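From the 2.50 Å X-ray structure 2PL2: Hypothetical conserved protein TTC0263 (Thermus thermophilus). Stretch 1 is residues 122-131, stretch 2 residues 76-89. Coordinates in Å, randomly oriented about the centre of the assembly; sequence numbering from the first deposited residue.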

# COMPACT_ATOMS: atom_id res chain seq x y z
N LEU A 122 -10.10 3.63 17.28
CA LEU A 122 -9.57 2.57 16.44
C LEU A 122 -8.09 2.85 16.21
O LEU A 122 -7.24 1.97 16.42
CB LEU A 122 -10.31 2.53 15.09
CG LEU A 122 -9.65 1.59 14.06
CD1 LEU A 122 -9.47 0.20 14.67
CD2 LEU A 122 -10.46 1.54 12.77
N GLN A 123 -7.80 4.08 15.78
CA GLN A 123 -6.43 4.49 15.53
C GLN A 123 -5.61 4.44 16.82
O GLN A 123 -4.46 4.00 16.81
CB GLN A 123 -6.38 5.92 14.98
CG GLN A 123 -6.14 6.01 13.48
CD GLN A 123 -4.86 5.30 13.06
OE1 GLN A 123 -3.80 5.53 13.63
NE2 GLN A 123 -4.96 4.45 12.04
N ARG A 124 -6.20 4.87 17.92
CA ARG A 124 -5.48 4.86 19.18
C ARG A 124 -5.08 3.43 19.52
O ARG A 124 -3.97 3.20 19.99
CB ARG A 124 -6.35 5.46 20.29
CG ARG A 124 -5.57 5.82 21.55
CD ARG A 124 -6.45 6.51 22.59
NE ARG A 124 -7.51 5.64 23.10
CZ ARG A 124 -8.47 6.04 23.92
NH1 ARG A 124 -8.50 7.31 24.32
NH2 ARG A 124 -9.40 5.19 24.34
N GLY A 125 -5.98 2.48 19.27
CA GLY A 125 -5.67 1.09 19.56
C GLY A 125 -4.57 0.55 18.66
O GLY A 125 -3.67 -0.17 19.10
N LEU A 126 -4.64 0.90 17.38
CA LEU A 126 -3.64 0.48 16.41
C LEU A 126 -2.28 1.05 16.79
O LEU A 126 -1.24 0.44 16.52
CB LEU A 126 -4.05 0.95 15.01
CG LEU A 126 -3.29 0.37 13.81
CD1 LEU A 126 -3.95 0.88 12.52
CD2 LEU A 126 -1.82 0.77 13.85
N VAL A 127 -2.29 2.23 17.40
CA VAL A 127 -1.05 2.89 17.82
C VAL A 127 -0.47 2.24 19.07
O VAL A 127 0.75 2.04 19.16
CB VAL A 127 -1.28 4.40 18.06
CG1 VAL A 127 -0.01 5.04 18.64
CG2 VAL A 127 -1.66 5.08 16.75
N TYR A 128 -1.32 1.91 20.03
CA TYR A 128 -0.85 1.25 21.24
C TYR A 128 -0.24 -0.11 20.90
O TYR A 128 0.73 -0.54 21.54
CB TYR A 128 -1.99 1.04 22.23
CG TYR A 128 -2.33 2.26 23.05
CD1 TYR A 128 -1.34 2.93 23.78
CD2 TYR A 128 -3.63 2.72 23.12
CE1 TYR A 128 -1.65 4.03 24.56
CE2 TYR A 128 -3.95 3.82 23.90
CZ TYR A 128 -2.96 4.48 24.62
OH TYR A 128 -3.29 5.56 25.38
N ALA A 129 -0.81 -0.79 19.91
CA ALA A 129 -0.30 -2.09 19.50
C ALA A 129 1.11 -1.94 18.93
O ALA A 129 2.03 -2.66 19.32
CB ALA A 129 -1.23 -2.71 18.46
N LEU A 130 1.29 -1.00 18.00
CA LEU A 130 2.60 -0.76 17.41
C LEU A 130 3.60 -0.44 18.52
O LEU A 130 4.80 -0.67 18.36
CB LEU A 130 2.53 0.39 16.41
CG LEU A 130 1.61 0.11 15.22
CD1 LEU A 130 1.44 1.36 14.37
CD2 LEU A 130 2.20 -1.02 14.39
N LEU A 131 3.09 0.10 19.62
CA LEU A 131 3.92 0.44 20.77
C LEU A 131 4.10 -0.80 21.65
O LEU A 131 4.71 -0.74 22.71
CB LEU A 131 3.27 1.55 21.61
CG LEU A 131 3.35 3.00 21.14
CD1 LEU A 131 2.36 3.84 21.93
CD2 LEU A 131 4.76 3.54 21.33
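Stretch 2 (76-89) YMVLSEAYVALYRQ

Two helices from one chain pack side by side, running the same way. Stretch 2 is helical from Tyr 76 to Arg 88 and leaves the helix at Gln 89; stretch 1 is helical from Leu 122 to Leu 130 and leaves it at Leu 131. Both helices begin earlier in the chain. Their N-to-C directions differ by 18°, which is also the signed crossing angle, and the axes come within 11.1 Å of each other. At that spacing the backbones stay apart and side chains fill the gap: the CA atoms of Val 127 and Val 84 are 7.5 Å apart, those of Gln 123 and Glu 81 7.9 Å. Within stretch 2, i to i+4 hydrogen bonds such as Glu 81 N to Met 77 O (2.9 Å) and Arg 88 N to Val 84 O (3.0 Å) hold the helix.

The contact buries 409 Å², both sides summed. Gln 123 acts as a knob, its side chain set among Met 77, Ser 80, Glu 81 and Val 84. Its CG lies 4.1 Å from Met 77 CE, its NE2 3.7 Å from Glu 81 CG, and its OE1 3.5 Å from Ser 80 OG. One helical turn on, Val 84 points toward stretch 1 and uses both methyls: CG2 meets Val 127 CG2 at 4.1 Å, while CG1 lies 3.5 Å from Leu 130 CD1. Leu 130 has the largest covered area of any residue here. Its CB packs obliquely on the Tyr 87 ring, 3.8 Å from CE2, and its carbonyl O is 3.4 Å from Tyr 87 OH. Arg 88 starts sideways, but its extended chain brings the guanidinium nearer, with one face under Leu 130 CD1; NH1 is 3.9 Å from Leu 130 CD2, and NH2 is 4.3 Å from Leu 126 CD2.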

# COMPACT_ATOMS: atom_id res chain seq x y z
N TYR A 76 -6.27 15.73 12.68
CA TYR A 76 -5.65 14.82 13.63
C TYR A 76 -5.57 13.41 13.03
O TYR A 76 -4.56 12.73 13.16
CB TYR A 76 -6.45 14.79 14.93
CG TYR A 76 -6.71 16.16 15.54
CD1 TYR A 76 -5.80 16.75 16.42
CD2 TYR A 76 -7.86 16.87 15.21
CE1 TYR A 76 -6.04 18.01 16.96
CE2 TYR A 76 -8.11 18.13 15.74
CZ TYR A 76 -7.20 18.70 16.61
OH TYR A 76 -7.46 19.97 17.12
N MET A 77 -6.64 12.96 12.38
CA MET A 77 -6.65 11.62 11.79
C MET A 77 -5.54 11.53 10.74
O MET A 77 -4.68 10.65 10.80
CB MET A 77 -8.01 11.31 11.16
CG MET A 77 -9.16 11.10 12.17
SD MET A 77 -9.03 9.61 13.24
CE MET A 77 -9.18 8.32 11.98
N VAL A 78 -5.55 12.45 9.78
CA VAL A 78 -4.53 12.47 8.73
C VAL A 78 -3.15 12.48 9.37
O VAL A 78 -2.33 11.59 9.14
CB VAL A 78 -4.70 13.71 7.84
CG1 VAL A 78 -3.50 13.89 6.94
CG2 VAL A 78 -5.97 13.57 7.01
N LEU A 79 -2.90 13.49 10.19
CA LEU A 79 -1.64 13.67 10.90
C LEU A 79 -1.28 12.41 11.69
O LEU A 79 -0.12 12.00 11.74
CB LEU A 79 -1.78 14.88 11.84
CG LEU A 79 -0.60 15.47 12.59
CD1 LEU A 79 0.52 15.82 11.63
CD2 LEU A 79 -1.07 16.72 13.32
N SER A 80 -2.28 11.81 12.32
CA SER A 80 -2.09 10.60 13.11
C SER A 80 -1.57 9.41 12.30
O SER A 80 -0.64 8.72 12.71
CB SER A 80 -3.42 10.21 13.76
OG SER A 80 -3.34 8.92 14.32
N GLU A 81 -2.19 9.16 11.15
CA GLU A 81 -1.78 8.06 10.29
C GLU A 81 -0.42 8.33 9.66
O GLU A 81 0.37 7.41 9.43
CB GLU A 81 -2.83 7.83 9.19
CG GLU A 81 -4.07 7.11 9.67
CD GLU A 81 -5.34 7.68 9.08
OE1 GLU A 81 -5.33 7.98 7.86
OE2 GLU A 81 -6.35 7.82 9.82
N ALA A 82 -0.14 9.60 9.39
CA ALA A 82 1.12 10.00 8.80
C ALA A 82 2.28 9.63 9.72
O ALA A 82 3.32 9.16 9.24
CB ALA A 82 1.11 11.49 8.53
N TYR A 83 2.12 9.81 11.02
CA TYR A 83 3.18 9.47 11.96
C TYR A 83 3.42 7.96 12.02
O TYR A 83 4.55 7.51 12.22
CB TYR A 83 2.88 9.99 13.37
CG TYR A 83 3.11 11.47 13.52
CD1 TYR A 83 4.36 12.04 13.24
CD2 TYR A 83 2.07 12.32 13.88
CE1 TYR A 83 4.56 13.41 13.32
CE2 TYR A 83 2.25 13.69 13.96
CZ TYR A 83 3.50 14.23 13.68
OH TYR A 83 3.68 15.59 13.73
N VAL A 84 2.35 7.18 11.87
CA VAL A 84 2.46 5.73 11.88
C VAL A 84 3.24 5.25 10.66
O VAL A 84 4.09 4.37 10.76
CB VAL A 84 1.06 5.05 11.89
CG1 VAL A 84 1.21 3.55 11.69
CG2 VAL A 84 0.34 5.33 13.22
N ALA A 85 2.96 5.84 9.50
CA ALA A 85 3.66 5.45 8.29
C ALA A 85 5.14 5.68 8.52
O ALA A 85 5.97 4.82 8.23
CB ALA A 85 3.17 6.29 7.11
N LEU A 86 5.46 6.85 9.07
CA LEU A 86 6.84 7.23 9.38
C LEU A 86 7.46 6.27 10.40
O LEU A 86 8.67 6.09 10.43
CB LEU A 86 6.87 8.65 9.95
CG LEU A 86 6.56 9.82 9.02
CD1 LEU A 86 6.27 11.07 9.85
CD2 LEU A 86 7.74 10.04 8.09
N TYR A 87 6.62 5.65 11.23
CA TYR A 87 7.08 4.70 12.24
C TYR A 87 7.49 3.37 11.62
O TYR A 87 8.46 2.75 12.06
CB TYR A 87 5.99 4.41 13.27
CG TYR A 87 6.19 3.08 13.96
CD1 TYR A 87 7.22 2.90 14.88
CD2 TYR A 87 5.39 1.97 13.63
CE1 TYR A 87 7.46 1.65 15.46
CE2 TYR A 87 5.62 0.72 14.21
CZ TYR A 87 6.66 0.57 15.11
OH TYR A 87 6.91 -0.65 15.69
N ARG A 88 6.73 2.91 10.63
CA ARG A 88 7.05 1.66 9.97
C ARG A 88 8.34 1.87 9.21
O ARG A 88 9.22 1.01 9.20
CB ARG A 88 5.92 1.27 9.00
CG ARG A 88 4.57 1.05 9.66
CD ARG A 88 3.50 0.63 8.66
NE ARG A 88 2.21 0.39 9.29
CZ ARG A 88 1.97 -0.56 10.20
NH1 ARG A 88 2.96 -1.37 10.58
NH2 ARG A 88 0.76 -0.70 10.72
N GLN A 89 8.45 3.04 8.59
CA GLN A 89 9.62 3.44 7.81
C GLN A 89 10.75 3.88 8.75
O GLN A 89 11.81 4.32 8.30
CB GLN A 89 9.21 4.59 6.87
CG GLN A 89 10.34 5.32 6.18
CD GLN A 89 10.29 6.81 6.44
OE1 GLN A 89 10.51 7.26 7.57
NE2 GLN A 89 9.98 7.59 5.41